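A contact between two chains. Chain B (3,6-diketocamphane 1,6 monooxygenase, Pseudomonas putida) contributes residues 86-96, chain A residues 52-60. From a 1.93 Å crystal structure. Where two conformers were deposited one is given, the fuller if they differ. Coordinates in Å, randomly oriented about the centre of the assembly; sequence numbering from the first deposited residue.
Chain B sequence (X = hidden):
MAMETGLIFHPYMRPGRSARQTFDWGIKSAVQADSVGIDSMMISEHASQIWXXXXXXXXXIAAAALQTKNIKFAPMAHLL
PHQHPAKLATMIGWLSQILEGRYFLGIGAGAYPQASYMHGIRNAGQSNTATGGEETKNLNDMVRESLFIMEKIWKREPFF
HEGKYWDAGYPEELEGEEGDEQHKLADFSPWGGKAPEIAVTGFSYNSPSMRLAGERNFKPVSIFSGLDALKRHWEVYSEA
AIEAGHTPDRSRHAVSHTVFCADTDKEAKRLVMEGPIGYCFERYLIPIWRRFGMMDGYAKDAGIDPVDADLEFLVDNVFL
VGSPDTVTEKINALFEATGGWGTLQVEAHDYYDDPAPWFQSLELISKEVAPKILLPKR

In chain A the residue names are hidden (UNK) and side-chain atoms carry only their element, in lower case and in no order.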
# COMPACT_ATOMS: atom_id res chain seq x y z
N ALA B 86 -0.21 13.16 6.19
CA ALA B 86 -0.19 12.28 7.38
C ALA B 86 -0.33 10.80 7.05
O ALA B 86 0.36 9.97 7.63
CB ALA B 86 -1.24 12.69 8.40
N LYS B 87 -1.23 10.50 6.14
CA LYS B 87 -1.48 9.12 5.70
C LYS B 87 -0.26 8.58 5.00
O LYS B 87 0.19 7.45 5.27
CB LYS B 87 -2.69 9.07 4.78
CG LYS B 87 -3.20 7.66 4.51
CD LYS B 87 -3.95 7.14 5.73
CE LYS B 87 -4.50 5.76 5.49
NZ LYS B 87 -3.44 4.80 5.14
N LEU B 88 0.30 9.39 4.12
CA LEU B 88 1.52 9.03 3.41
C LEU B 88 2.74 8.87 4.31
O LEU B 88 3.47 7.86 4.22
CB LEU B 88 1.79 10.08 2.35
CG LEU B 88 3.01 9.87 1.46
CD1 LEU B 88 3.08 8.44 0.89
CD2 LEU B 88 2.98 10.89 0.37
N ALA B 89 2.93 9.83 5.21
CA ALA B 89 4.06 9.76 6.16
C ALA B 89 4.03 8.51 7.01
O ALA B 89 5.05 7.87 7.23
CB ALA B 89 4.08 11.00 7.05
N THR B 90 2.84 8.15 7.49
CA THR B 90 2.65 6.95 8.29
C THR B 90 3.00 5.67 7.51
O THR B 90 3.68 4.77 8.06
CB THR B 90 1.20 6.87 8.83
OG1 THR B 90 0.89 8.07 9.55
CG2 THR B 90 1.01 5.69 9.74
N MET B 91 2.52 5.57 6.28
CA MET B 91 2.80 4.41 5.43
C MET B 91 4.29 4.27 5.13
O MET B 91 4.82 3.21 5.16
CB MET B 91 1.95 4.52 4.12
CG MET B 91 2.16 3.37 3.13
SD MET B 91 3.56 3.62 2.04
CE MET B 91 2.81 4.82 0.92
N ILE B 92 4.95 5.38 4.82
CA ILE B 92 6.37 5.40 4.55
C ILE B 92 7.16 4.91 5.74
O ILE B 92 8.06 4.09 5.58
CB ILE B 92 6.83 6.83 4.16
CG1 ILE B 92 6.26 7.19 2.77
CG2 ILE B 92 8.34 6.94 4.16
CD1 ILE B 92 6.23 8.67 2.49
N GLY B 93 6.84 5.41 6.93
CA GLY B 93 7.57 4.98 8.12
C GLY B 93 7.35 3.51 8.43
O GLY B 93 8.27 2.80 8.76
N TRP B 94 6.11 3.04 8.29
CA TRP B 94 5.83 1.66 8.56
C TRP B 94 6.55 0.76 7.56
O TRP B 94 7.16 -0.24 7.97
CB TRP B 94 4.32 1.38 8.54
CG TRP B 94 3.97 0.06 9.06
CD1 TRP B 94 4.40 -0.50 10.22
CD2 TRP B 94 3.08 -0.89 8.46
NE1 TRP B 94 3.85 -1.74 10.38
CE2 TRP B 94 3.05 -2.01 9.31
CE3 TRP B 94 2.34 -0.91 7.28
CZ2 TRP B 94 2.27 -3.15 9.03
CZ3 TRP B 94 1.54 -2.06 7.01
CH2 TRP B 94 1.53 -3.15 7.88
N LEU B 95 6.47 1.10 6.27
CA LEU B 95 7.16 0.29 5.24
C LEU B 95 8.68 0.28 5.43
O LEU B 95 9.35 -0.76 5.28
CB LEU B 95 6.79 0.78 3.84
CG LEU B 95 7.24 -0.05 2.65
CD1 LEU B 95 6.92 -1.54 2.80
CD2 LEU B 95 6.60 0.50 1.38
N SER B 96 9.22 1.44 5.75
CA SER B 96 10.63 1.57 6.09
C SER B 96 10.98 0.63 7.22
O SER B 96 12.01 -0.05 7.18
CB SER B 96 10.96 3.02 6.48
OG SER B 96 12.26 3.14 7.04
N UNK A 52 -3.16 -2.70 17.92
CA UNK A 52 -3.75 -2.75 16.57
C UNK A 52 -2.83 -1.93 15.69
O UNK A 52 -3.07 -0.77 15.46
c UNK A 52 -5.20 -2.24 16.61
o UNK A 52 -5.22 -1.41 19.35
o UNK A 52 -7.17 -2.30 19.75
c UNK A 52 -6.13 -2.86 17.65
c UNK A 52 -6.17 -2.14 19.01
N UNK A 53 -1.78 -2.55 15.18
CA UNK A 53 -0.61 -1.86 14.67
C UNK A 53 -0.41 -1.99 13.15
O UNK A 53 0.71 -2.03 12.68
o UNK A 53 0.09 -4.59 14.76
c UNK A 53 0.62 -2.33 15.44
n UNK A 53 2.14 -4.22 15.62
c UNK A 53 0.93 -3.82 15.25
N UNK A 54 -1.50 -2.03 12.40
CA UNK A 54 -1.43 -2.00 10.96
C UNK A 54 -2.09 -0.72 10.46
O UNK A 54 -3.31 -0.59 10.51
c UNK A 54 -2.13 -3.11 8.82
c UNK A 54 -1.27 -4.49 10.78
c UNK A 54 -1.91 -5.80 10.41
c UNK A 54 -2.07 -3.25 10.33
N UNK A 55 -1.29 0.23 9.98
CA UNK A 55 -1.83 1.49 9.47
C UNK A 55 -2.25 1.42 7.99
O UNK A 55 -2.88 2.35 7.51
c UNK A 55 -0.66 2.47 9.66
c UNK A 55 0.19 0.23 10.00
c UNK A 55 0.56 1.60 9.47
N UNK A 56 -1.86 0.35 7.30
CA UNK A 56 -2.02 0.20 5.86
C UNK A 56 -2.32 -1.26 5.52
O UNK A 56 -1.46 -2.00 5.02
n UNK A 56 -1.15 2.83 4.23
o UNK A 56 0.04 2.62 6.13
c UNK A 56 -0.76 0.64 5.13
c UNK A 56 -0.57 2.12 5.19
N UNK A 57 -3.57 -1.67 5.76
CA UNK A 57 -3.90 -3.07 5.55
C UNK A 57 -3.63 -3.56 4.13
O UNK A 57 -3.34 -4.75 3.92
c UNK A 57 -5.39 -3.15 5.92
c UNK A 57 -4.66 -0.92 6.39
c UNK A 57 -5.85 -1.76 6.09
N UNK A 58 -3.77 -2.66 3.19
CA UNK A 58 -3.51 -2.93 1.78
C UNK A 58 -2.11 -3.44 1.49
O UNK A 58 -1.95 -4.22 0.53
c UNK A 58 -3.86 -1.72 0.90
c UNK A 58 -3.07 0.43 2.09
c UNK A 58 -2.87 -0.52 0.94
o UNK A 58 -3.86 0.17 3.04
o UNK A 58 -2.45 1.49 2.05
N UNK A 59 -1.10 -3.01 2.26
CA UNK A 59 0.26 -3.54 2.08
C UNK A 59 0.28 -5.02 2.37
O UNK A 59 0.93 -5.76 1.67
c UNK A 59 1.31 -2.83 2.95
c UNK A 59 1.90 -1.53 2.41
c UNK A 59 0.90 -0.59 1.73
c UNK A 59 2.70 -0.83 3.49
N UNK A 60 -0.42 -5.44 3.43
CA UNK A 60 -0.49 -6.85 3.78
C UNK A 60 -1.30 -7.65 2.76
O UNK A 60 -0.91 -8.76 2.35
c UNK A 60 -1.67 -8.46 7.17
c UNK A 60 -1.31 -8.47 5.69
c UNK A 60 -1.10 -7.04 5.18
c UNK A 60 -0.06 -9.30 5.46
O HOH W 1 3.37 -3.16 12.66
O HOH W 2 -1.01 5.07 6.59
O HOH W 3 -4.81 2.35 4.38

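Position 52 has five side-chain atoms. Three carbons run in a chain, and the third carries two oxygens. It lies out of reach of the chain B helix, and both oxygens are hydrogen-bonded elsewhere in the structure. It is E52(A).

Position 53 has two carbons, the second carrying one oxygen and one nitrogen. The side chain stays clear of chain B. The backbone O is linked to it through water 1, which donates to O of position 53 at 2.9 Å and accepts from W94(B) NE1 at 2.7 Å. The residue is an asparagine, N53(A).

Position 54 has four carbons. They fork at the first, and one arm is two carbons long. The carbon of the short arm lies 3.8 Å from W94(B) CH2. This beta-branched pattern is isoleucine, I54(A), and that carbon is CG2.

Position 55 has three carbons that close a ring onto the backbone nitrogen. The ring carbon bonded to N sits over the face of the W94(B) six-membered ring, 3.6 Å from the centroid of that ring and 17° off the normal, a CH-pi contact. CB meets T90(B) CG2 at 3.6 Å. The backbone O accepts a weak hydrogen bond from K87(B) NZ at 3.5 Å. Only proline closes such a ring, so it is P55(A), and the carbon over the indole is CD.

Position 56 has two carbons, the second with one oxygen and one nitrogen. The side-chain oxygen lies 3.4 Å from M91(B) CB. The residue is N56(A), and that atom is OD1. Water 2 lies 2.7 Å from N56(A) OD1 and accepts from K87(B) NZ at 2.8 Å. N56(A) ND2 is 3.2 Å from K87(B) NZ, but both are donors and do not bond. The backbone O of N56(A) lies at the W94(B) ring edge, 3.6 Å from CZ3.

Position 57 again closes three carbons onto its nitrogen. Its CB points away from chain B. It is P57(A).

Position 58 has three carbons, the third with two oxygens. Water 3 donates to one of these oxygens at 2.7 Å and accepts from K87(B) NZ at 2.9 Å. The residue is E58(A), and that oxygen is OE1. E58(A) OE2 accepts from N56(A) ND2 at 2.9 Å, nearly straight at 176°.

Position 59 has four carbons forked at the second. One terminal carbon packs 3.8 Å from W94(B) CE3 and 4.2 Å from M91(B) CG. It is L59(A), and that carbon is CD2.

Position 60 has the same fork but does not touch the helix. It is L60(A).

W94(B) is the centre of the contact. Its side chain packs against I54(A), P55(A) and L59(A), while water 1 serves its indole nitrogen. K87(B) forms the polar end, reaching chain A mainly through waters.

Chain A 52-60: ENIPNPELL
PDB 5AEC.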